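Side-chain contacts in putative deoxyribonuclease yjjV (Escherichia coli, PDB 1ZZM), which is of unproven activity but, as a TatD-type metal-dependent hydrolase binding two divalent cations per subunit, probably cleaves ester bonds, perhaps those of DNA: residues Ile244-Ala247 with Leu248-Asn251; Ser18-Glu21 with Glu22-Leu25; Gln80-Gln83 with Ala84-Arg88. All coordinates share one frame; numbering follows the deposited sequence.

From the N terminus the chain first meets contact 2, where the loop after strand 5-7 turns into helix 21-30. Contact 3 follows on helix 75-87, after strand 59-63, at the helix's C-terminal end. Contact 1 comes last, within the chain's final helix, 241-256. Each is local, made between residues a few positions apart, and closes no long loop, so the three run in series and none nests in or crosses another. Their centres lie 26 to 30 Å apart. In the TIM-barrel-like fold, contact 2 sets the start of helix 21-30 against Phe12 and Tyr56 of nearby loops, contact 3 faces strand 59-63 and helix 109-125, and contact 1 faces helix 226-236 and strand 202-204.

Contact 1 of 3, residues Ile244-Ala247 with Leu248-Asn251; sequences IAQA and LLNN
Helix 241-256, the last of the chain, contains this contact, in which the side chains of Gln246 and Asn250 meet one turn apart on its outer face. NE2 of Gln246 donates to OD1 of Asn250 over 2.6 Å, but the bond is bent: the angle at the hydrogen is 133°, and the nitrogen sits above the plane of the Asn250 carbonyl. The two amide planes are turned 34° from each other. Gln246 reaches its partner because CG lies anti to the backbone N (chi1 -175°) and the chain then folds at chi2, bringing NE2 back over the next turn; Gln246 CG also lies 3.7 Å from Asn250 ND2.

The other face turns inward, as expected of a helix packed on the outside of a TIM-barrel-like fold. Ile244 and Leu248 extend in parallel on this face, with Ile244 CG2 at 4.0 Å from Leu248 CD1, and both side chains rest on Phe230 of helix 226-236. Leu248 also reaches Leu202 of strand 202-204. The backbone carries the usual i to i+4 bonds: Leu248 N bonds to Ile244 O at 3.0 Å, and Asn250 N to Gln246 O at 2.9 Å. Buried Asn251 turns its ND2 to the carbonyl oxygens of Leu199, in a loop, and Leu202, in strand 202-204.

Contact 2 of 3, residues Ser18-Glu21 with Glu22-Leu25; sequences SGDE and EASL
Ser24 and Asp20 meet around one carbonyl oxygen. Asp20 O accepts both the backbone N of Ser24, at 3.0 Å, and its hydroxyl OG, at 2.8 Å. The hydroxyl comes from above the carbonyl plane, 46° out of it. It can fold back this way because OG sits beside its own backbone N (chi1 -63°).

The Asp20 carboxylate leans over Ala23, with OD1 at 3.3 Å from Ala23 CB. A water joins the two residues further, donating to Asp20 OD1 and accepting from Ala23 N at 2.9 Å. This is the N-terminal end of helix 21-30, with Asp20 at the N-cap position; its side chain makes no direct capping bond, but through the water it reaches an amide of the first turn. The next rung is Leu25 N to Glu21 O, 2.9 Å long.

Farther out, Glu21 bends at chi2 (79°) to turn its carboxylate back on the preceding loop, where Glu21 OE2 accepts from Gly19 N at 3.0 Å, met from above the carboxylate plane. Phe12 touches both Glu21 and Ser24, Tyr56 touches Glu21 and Leu25, and Arg222 NH2 makes a weak hydrogen bond to Ser24 OG.

Contact 3 of 3, residues Gln80-Gln83 with Ala84-Arg88; sequences QLQQ and ALERR
Leu81 and Leu85 pack one turn apart on the inner face of helix 75-87, one of the outer helices of the TIM-barrel-like fold. Their first torsions differ: Leu81 holds CG anti to the backbone N (chi1 174°), whereas Leu85 sets CG beside its N (chi1 -65°). With these torsions the two side chains slant across each other, and Leu81 CD1 lies 4.0 Å from both CG and CD1 of Leu85. Leu81 also touches Leu63 of strand 59-63 and Leu122 of helix 109-125, and Leu85 reaches Tyr126 and Leu128.

Gln82 and Glu86 extend together along the same flank. Each has CG anti to the backbone N and a bend at chi2, but the two bends turn in opposite senses. Gln82 NE2 passes over Glu86 CB at 3.7 Å, and the amide and carboxylate planes stand 49° apart. Rather than bonding each other, their polar ends share an outside partner: Gln82 NE2 and Glu86 OE1 both hydrogen-bond Tyr126 OH.

Near the end of the helix the backbone bonds grow longer: Glu86 N to Gln82 O is 2.9 Å, and Arg87 N to Gln83 O exceeds it. Arg88 then leaves the helix with positive phi, its N still bonded to Leu85 O at 2.8 Å.

Contact 1 of 3, residues Ile244-Ala247 with Leu248-Asn251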
ATOM      1  N   ILE A 244      16.789   9.445  -5.571  1.00 14.82           N
ATOM      2  CA  ILE A 244      15.382   9.120  -5.384  1.00 12.85           C
ATOM      3  C   ILE A 244      15.215   7.618  -5.170  1.00 16.35           C
ATOM      4  O   ILE A 244      14.532   7.190  -4.241  1.00 19.09           O
ATOM      5  CB  ILE A 244      14.518   9.543  -6.610  1.00 15.93           C
ATOM      6  CG1 ILE A 244      14.596  11.067  -6.807  1.00 14.00           C
ATOM      7  CG2 ILE A 244      13.032   9.084  -6.400  1.00 12.12           C
ATOM      8  CD1 ILE A 244      13.973  11.526  -8.159  1.00 14.97           C
ATOM      9  N   ALA A 245      15.845   6.815  -6.018  1.00 14.78           N
ATOM     10  CA  ALA A 245      15.731   5.362  -5.884  1.00 15.87           C
ATOM     11  C   ALA A 245      16.189   4.925  -4.499  1.00 16.54           C
ATOM     12  O   ALA A 245      15.541   4.097  -3.857  1.00 15.36           O
ATOM     13  CB  ALA A 245      16.563   4.675  -6.942  1.00 15.14           C
ATOM     14  N   GLN A 246      17.318   5.464  -4.032  1.00 16.42           N
ATOM     15  CA  GLN A 246      17.822   5.085  -2.714  1.00 17.96           C
ATOM     16  C   GLN A 246      16.887   5.540  -1.599  1.00 16.14           C
ATOM     17  O   GLN A 246      16.726   4.848  -0.594  1.00 17.67           O
ATOM     18  CB  GLN A 246      19.213   5.673  -2.432  1.00 19.18           C
ATOM     19  CG  GLN A 246      19.775   5.157  -1.111  1.00 29.86           C
ATOM     20  CD  GLN A 246      19.861   3.626  -1.090  1.00 36.79           C
ATOM     21  OE1 GLN A 246      20.599   3.013  -1.879  1.00 43.02           O
ATOM     22  NE2 GLN A 246      19.086   3.002  -0.204  1.00 37.28           N
ATOM     23  N   ALA A 247      16.254   6.688  -1.772  1.00 16.52           N
ATOM     24  CA  ALA A 247      15.349   7.164  -0.737  1.00 15.98           C
ATOM     25  C   ALA A 247      14.121   6.247  -0.609  1.00 16.52           C
ATOM     26  O   ALA A 247      13.704   5.883   0.498  1.00 15.00           O
ATOM     27  CB  ALA A 247      14.925   8.562  -1.042  1.00 13.60           C
ATOM     28  N   LEU A 248      13.534   5.880  -1.743  1.00 16.61           N
ATOM     29  CA  LEU A 248      12.365   5.014  -1.711  1.00 15.47           C
ATOM     30  C   LEU A 248      12.731   3.716  -0.998  1.00 13.21           C
ATOM     31  O   LEU A 248      11.952   3.231  -0.177  1.00 12.54           O
ATOM     32  CB  LEU A 248      11.871   4.724  -3.127  1.00 12.88           C
ATOM     33  CG  LEU A 248      11.373   5.955  -3.888  1.00 13.68           C
ATOM     34  CD1 LEU A 248      11.305   5.629  -5.349  1.00 13.34           C
ATOM     35  CD2 LEU A 248      10.003   6.418  -3.322  1.00 14.41           C
ATOM     36  N   LEU A 249      13.913   3.159  -1.287  1.00 12.58           N
ATOM     37  CA  LEU A 249      14.320   1.926  -0.616  1.00 15.04           C
ATOM     38  C   LEU A 249      14.490   2.170   0.870  1.00 13.68           C
ATOM     39  O   LEU A 249      13.996   1.395   1.671  1.00 11.59           O
ATOM     40  CB  LEU A 249      15.627   1.334  -1.200  1.00 14.41           C
ATOM     41  CG  LEU A 249      15.557   0.743  -2.619  1.00 19.58           C
ATOM     42  CD1 LEU A 249      16.949   0.361  -3.081  1.00 13.61           C
ATOM     43  CD2 LEU A 249      14.630  -0.494  -2.662  1.00 21.00           C
ATOM     44  N   ASN A 250      15.161   3.255   1.246  1.00 13.70           N
ATOM     45  CA  ASN A 250      15.369   3.534   2.681  1.00 15.06           C
ATOM     46  C   ASN A 250      14.059   3.780   3.453  1.00 12.28           C
ATOM     47  O   ASN A 250      13.901   3.341   4.590  1.00 10.41           O
ATOM     48  CB  ASN A 250      16.271   4.759   2.869  1.00 19.64           C
ATOM     49  CG  ASN A 250      17.706   4.503   2.433  1.00 26.53           C
ATOM     50  OD1 ASN A 250      18.100   3.362   2.164  1.00 29.44           O
ATOM     51  ND2 ASN A 250      18.498   5.569   2.372  1.00 31.14           N
ATOM     52  N   ASN A 251      13.150   4.499   2.816  1.00 11.03           N
ATOM     53  CA  ASN A 251      11.849   4.825   3.383  1.00 13.84           C
ATOM     54  C   ASN A 251      11.062   3.545   3.659  1.00 11.55           C
ATOM     55  O   ASN A 251      10.439   3.391   4.733  1.00  9.27           O
ATOM     56  CB  ASN A 251      11.068   5.705   2.393  1.00 11.36           C
ATOM     57  CG  ASN A 251      11.701   7.085   2.204  1.00 14.33           C
ATOM     58  OD1 ASN A 251      12.635   7.467   2.926  1.00 12.53           O
ATOM     59  ND2 ASN A 251      11.184   7.844   1.250  1.00 12.97           N
TER

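Contact 2 of 3, residues Ser18-Glu21 with Glu22-Leu25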
ATOM      1  N   SER A  18      -2.023 -14.978  -9.868  1.00 14.16           N
ATOM      2  CA  SER A  18      -2.364 -16.227  -9.215  1.00 15.78           C
ATOM      3  C   SER A  18      -2.143 -17.353 -10.207  1.00 18.11           C
ATOM      4  O   SER A  18      -2.683 -17.308 -11.313  1.00 21.60           O
ATOM      5  CB  SER A  18      -3.836 -16.192  -8.773  1.00 14.03           C
ATOM      6  OG  SER A  18      -4.154 -17.391  -8.081  1.00 20.00           O
ATOM      7  N   GLY A  19      -1.342 -18.345  -9.823  1.00 18.80           N
ATOM      8  CA  GLY A  19      -1.051 -19.464 -10.707  1.00 18.99           C
ATOM      9  C   GLY A  19       0.046 -19.180 -11.712  1.00 20.79           C
ATOM     10  O   GLY A  19       0.413 -20.054 -12.500  1.00 25.18           O
ATOM     11  N   ASP A  20       0.562 -17.955 -11.718  1.00 17.14           N
ATOM     12  CA  ASP A  20       1.627 -17.571 -12.653  1.00 16.46           C
ATOM     13  C   ASP A  20       2.684 -16.801 -11.873  1.00 17.30           C
ATOM     14  O   ASP A  20       3.342 -15.911 -12.419  1.00 16.32           O
ATOM     15  CB  ASP A  20       1.058 -16.679 -13.783  1.00 21.07           C
ATOM     16  CG  ASP A  20       2.090 -16.375 -14.882  1.00 22.73           C
ATOM     17  OD1 ASP A  20       2.833 -17.305 -15.265  1.00 25.16           O
ATOM     18  OD2 ASP A  20       2.148 -15.221 -15.380  1.00 21.65           O
ATOM     19  N   GLU A  21       2.826 -17.157 -10.594  1.00 16.91           N
ATOM     20  CA  GLU A  21       3.769 -16.500  -9.683  1.00 16.47           C
ATOM     21  C   GLU A  21       5.220 -16.493 -10.165  1.00 17.13           C
ATOM     22  O   GLU A  21       5.871 -15.480 -10.080  1.00 16.44           O
ATOM     23  CB  GLU A  21       3.718 -17.132  -8.282  1.00 15.08           C
ATOM     24  CG  GLU A  21       2.413 -16.952  -7.488  1.00 15.06           C
ATOM     25  CD  GLU A  21       1.296 -17.913  -7.918  1.00 18.86           C
ATOM     26  OE1 GLU A  21       1.522 -18.754  -8.821  1.00 19.09           O
ATOM     27  OE2 GLU A  21       0.193 -17.818  -7.341  1.00 18.84           O
ATOM     28  N   GLU A  22       5.714 -17.618 -10.677  1.00 20.12           N
ATOM     29  CA  GLU A  22       7.103 -17.695 -11.133  1.00 21.58           C
ATOM     30  C   GLU A  22       7.441 -16.685 -12.219  1.00 19.42           C
ATOM     31  O   GLU A  22       8.390 -15.911 -12.083  1.00 17.51           O
ATOM     32  CB  GLU A  22       7.429 -19.111 -11.641  1.00 25.78           C
ATOM     33  CG  GLU A  22       8.908 -19.300 -12.010  1.00 29.59           C
ATOM     34  CD  GLU A  22       9.266 -20.739 -12.353  1.00 34.34           C
ATOM     35  OE1 GLU A  22       8.987 -21.197 -13.486  1.00 37.41           O
ATOM     36  OE2 GLU A  22       9.827 -21.426 -11.478  1.00 37.58           O
ATOM     37  N   ALA A  23       6.662 -16.709 -13.300  1.00 19.16           N
ATOM     38  CA  ALA A  23       6.871 -15.804 -14.410  1.00 20.68           C
ATOM     39  C   ALA A  23       6.682 -14.367 -13.962  1.00 18.93           C
ATOM     40  O   ALA A  23       7.436 -13.492 -14.371  1.00 19.17           O
ATOM     41  CB  ALA A  23       5.897 -16.124 -15.553  1.00 20.35           C
ATOM     42  N   SER A  24       5.657 -14.124 -13.139  1.00 15.77           N
ATOM     43  CA  SER A  24       5.373 -12.765 -12.670  1.00 13.84           C
ATOM     44  C   SER A  24       6.512 -12.206 -11.818  1.00 12.67           C
ATOM     45  O   SER A  24       6.899 -11.048 -11.977  1.00 13.16           O
ATOM     46  CB  SER A  24       4.058 -12.750 -11.886  1.00 13.45           C
ATOM     47  OG  SER A  24       2.993 -13.128 -12.745  1.00 17.17           O
ATOM     48  N   LEU A  25       7.048 -13.016 -10.913  1.00 12.10           N
ATOM     49  CA  LEU A  25       8.161 -12.537 -10.101  1.00 14.82           C
ATOM     50  C   LEU A  25       9.388 -12.286 -10.969  1.00 16.68           C
ATOM     51  O   LEU A  25      10.140 -11.349 -10.694  1.00 16.38           O
ATOM     52  CB  LEU A  25       8.500 -13.532  -8.982  1.00 13.85           C
ATOM     53  CG  LEU A  25       7.468 -13.541  -7.843  1.00 14.77           C
ATOM     54  CD1 LEU A  25       7.657 -14.770  -6.974  1.00 16.44           C
ATOM     55  CD2 LEU A  25       7.641 -12.296  -6.988  1.00 15.88           C
TER
HETATM   56  O   HOH W   1       4.696 -18.819 -13.784  1.00 25.85           O

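Contact 3 of 3, residues Gln80-Gln83 with Ala84-Arg88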
ATOM      1  N   GLN A  80     -10.069 -13.653  13.482  1.00 10.14           N
ATOM      2  CA  GLN A  80      -9.049 -14.361  12.687  1.00 14.02           C
ATOM      3  C   GLN A  80      -7.804 -13.494  12.473  1.00 14.10           C
ATOM      4  O   GLN A  80      -6.670 -13.981  12.489  1.00 11.14           O
ATOM      5  CB  GLN A  80      -9.594 -14.748  11.322  1.00 15.08           C
ATOM      6  CG  GLN A  80     -10.609 -15.833  11.335  1.00 18.27           C
ATOM      7  CD  GLN A  80     -11.143 -16.050   9.924  1.00 22.04           C
ATOM      8  OE1 GLN A  80     -10.432 -16.562   9.023  1.00 26.26           O
ATOM      9  NE2 GLN A  80     -12.365 -15.624   9.707  1.00 22.57           N
ATOM     10  N   LEU A  81      -8.036 -12.210  12.242  1.00 12.20           N
ATOM     11  CA  LEU A  81      -6.928 -11.262  12.058  1.00  9.38           C
ATOM     12  C   LEU A  81      -6.079 -11.209  13.351  1.00 10.23           C
ATOM     13  O   LEU A  81      -4.834 -11.332  13.307  1.00  8.98           O
ATOM     14  CB  LEU A  81      -7.507  -9.889  11.726  1.00  9.14           C
ATOM     15  CG  LEU A  81      -6.461  -8.773  11.662  1.00 10.86           C
ATOM     16  CD1 LEU A  81      -5.380  -9.143  10.594  1.00 11.02           C
ATOM     17  CD2 LEU A  81      -7.160  -7.430  11.285  1.00 11.68           C
ATOM     18  N   GLN A  82      -6.744 -11.041  14.498  1.00  9.67           N
ATOM     19  CA  GLN A  82      -6.014 -10.988  15.755  1.00 12.78           C
ATOM     20  C   GLN A  82      -5.231 -12.278  16.019  1.00 12.23           C
ATOM     21  O   GLN A  82      -4.051 -12.233  16.354  1.00 10.60           O
ATOM     22  CB  GLN A  82      -6.959 -10.653  16.926  1.00  9.22           C
ATOM     23  CG  GLN A  82      -6.253 -10.555  18.288  1.00 13.64           C
ATOM     24  CD  GLN A  82      -6.171 -11.908  18.990  1.00 15.99           C
ATOM     25  OE1 GLN A  82      -7.159 -12.637  19.051  1.00 17.71           O
ATOM     26  NE2 GLN A  82      -4.991 -12.242  19.529  1.00 14.19           N
ATOM     27  N   GLN A  83      -5.869 -13.437  15.854  1.00  9.98           N
ATOM     28  CA  GLN A  83      -5.145 -14.689  16.079  1.00 13.14           C
ATOM     29  C   GLN A  83      -3.984 -14.855  15.113  1.00 15.97           C
ATOM     30  O   GLN A  83      -2.925 -15.383  15.493  1.00 16.25           O
ATOM     31  CB  GLN A  83      -6.077 -15.890  15.911  1.00 15.12           C
ATOM     32  CG  GLN A  83      -7.104 -15.975  16.968  1.00 18.11           C
ATOM     33  CD  GLN A  83      -8.020 -17.164  16.710  1.00 23.19           C
ATOM     34  OE1 GLN A  83      -8.037 -17.732  15.610  1.00 32.56           O
ATOM     35  NE2 GLN A  83      -8.780 -17.535  17.703  1.00 20.25           N
ATOM     36  N   ALA A  84      -4.169 -14.433  13.860  1.00 11.39           N
ATOM     37  CA  ALA A  84      -3.082 -14.558  12.898  1.00 12.83           C
ATOM     38  C   ALA A  84      -1.925 -13.681  13.334  1.00 15.57           C
ATOM     39  O   ALA A  84      -0.768 -14.122  13.355  1.00 17.35           O
ATOM     40  CB  ALA A  84      -3.545 -14.160  11.495  1.00 12.58           C
ATOM     41  N   LEU A  85      -2.230 -12.444  13.702  1.00 13.18           N
ATOM     42  CA  LEU A  85      -1.191 -11.521  14.147  1.00 11.82           C
ATOM     43  C   LEU A  85      -0.453 -12.053  15.397  1.00 15.58           C
ATOM     44  O   LEU A  85       0.769 -11.912  15.508  1.00 12.79           O
ATOM     45  CB  LEU A  85      -1.803 -10.150  14.461  1.00 13.48           C
ATOM     46  CG  LEU A  85      -2.389  -9.449  13.214  1.00 14.49           C
ATOM     47  CD1 LEU A  85      -2.997  -8.114  13.624  1.00 14.38           C
ATOM     48  CD2 LEU A  85      -1.251  -9.240  12.162  1.00 15.45           C
ATOM     49  N   GLU A  86      -1.209 -12.626  16.332  1.00 13.62           N
ATOM     50  CA  GLU A  86      -0.654 -13.185  17.583  1.00 17.09           C
ATOM     51  C   GLU A  86       0.410 -14.236  17.284  1.00 19.23           C
ATOM     52  O   GLU A  86       1.416 -14.332  17.985  1.00 19.67           O
ATOM     53  CB  GLU A  86      -1.797 -13.803  18.392  1.00 17.93           C
ATOM     54  CG  GLU A  86      -1.420 -14.602  19.620  1.00 18.92           C
ATOM     55  CD  GLU A  86      -0.741 -13.785  20.696  1.00 19.55           C
ATOM     56  OE1 GLU A  86      -0.973 -12.561  20.770  1.00 18.24           O
ATOM     57  OE2 GLU A  86       0.027 -14.378  21.485  1.00 17.65           O
ATOM     58  N   ARG A  87       0.188 -15.023  16.242  1.00 19.78           N
ATOM     59  CA  ARG A  87       1.139 -16.055  15.859  1.00 24.89           C
ATOM     60  C   ARG A  87       2.332 -15.477  15.106  1.00 29.07           C
ATOM     61  O   ARG A  87       3.328 -16.173  14.885  1.00 29.25           O
ATOM     62  CB  ARG A  87       0.434 -17.125  15.022  1.00 23.76           C
ATOM     63  CG  ARG A  87      -0.422 -18.047  15.887  1.00 26.83           C
ATOM     64  CD  ARG A  87      -1.488 -18.742  15.064  1.00 26.75           C
ATOM     65  NE  ARG A  87      -0.916 -19.612  14.045  1.00 28.12           N
ATOM     66  CZ  ARG A  87      -0.307 -20.770  14.289  1.00 26.95           C
ATOM     67  NH1 ARG A  87      -0.176 -21.231  15.532  1.00 28.40           N
ATOM     68  NH2 ARG A  87       0.170 -21.468  13.269  1.00 28.00           N
ATOM     69  N   ARG A  88       2.214 -14.197  14.736  1.00 31.68           N
ATOM     70  CA  ARG A  88       3.226 -13.424  14.010  1.00 34.60           C
ATOM     71  C   ARG A  88       4.004 -14.141  12.912  1.00 33.48           C
ATOM     72  O   ARG A  88       5.149 -14.510  13.091  1.00 29.24           O
ATOM     73  CB  ARG A  88       4.202 -12.781  14.998  1.00 37.12           C
ATOM     74  CG  ARG A  88       4.913 -13.732  15.899  1.00 39.62           C
ATOM     75  CD  ARG A  88       5.531 -12.953  17.045  1.00 47.78           C
ATOM     76  NE  ARG A  88       6.497 -11.949  16.600  1.00 49.14           N
ATOM     77  CZ  ARG A  88       6.759 -10.826  17.266  1.00 51.77           C
ATOM     78  NH1 ARG A  88       6.116 -10.566  18.397  1.00 53.95           N
ATOM     79  NH2 ARG A  88       7.677  -9.976  16.823  1.00 51.63           N
TER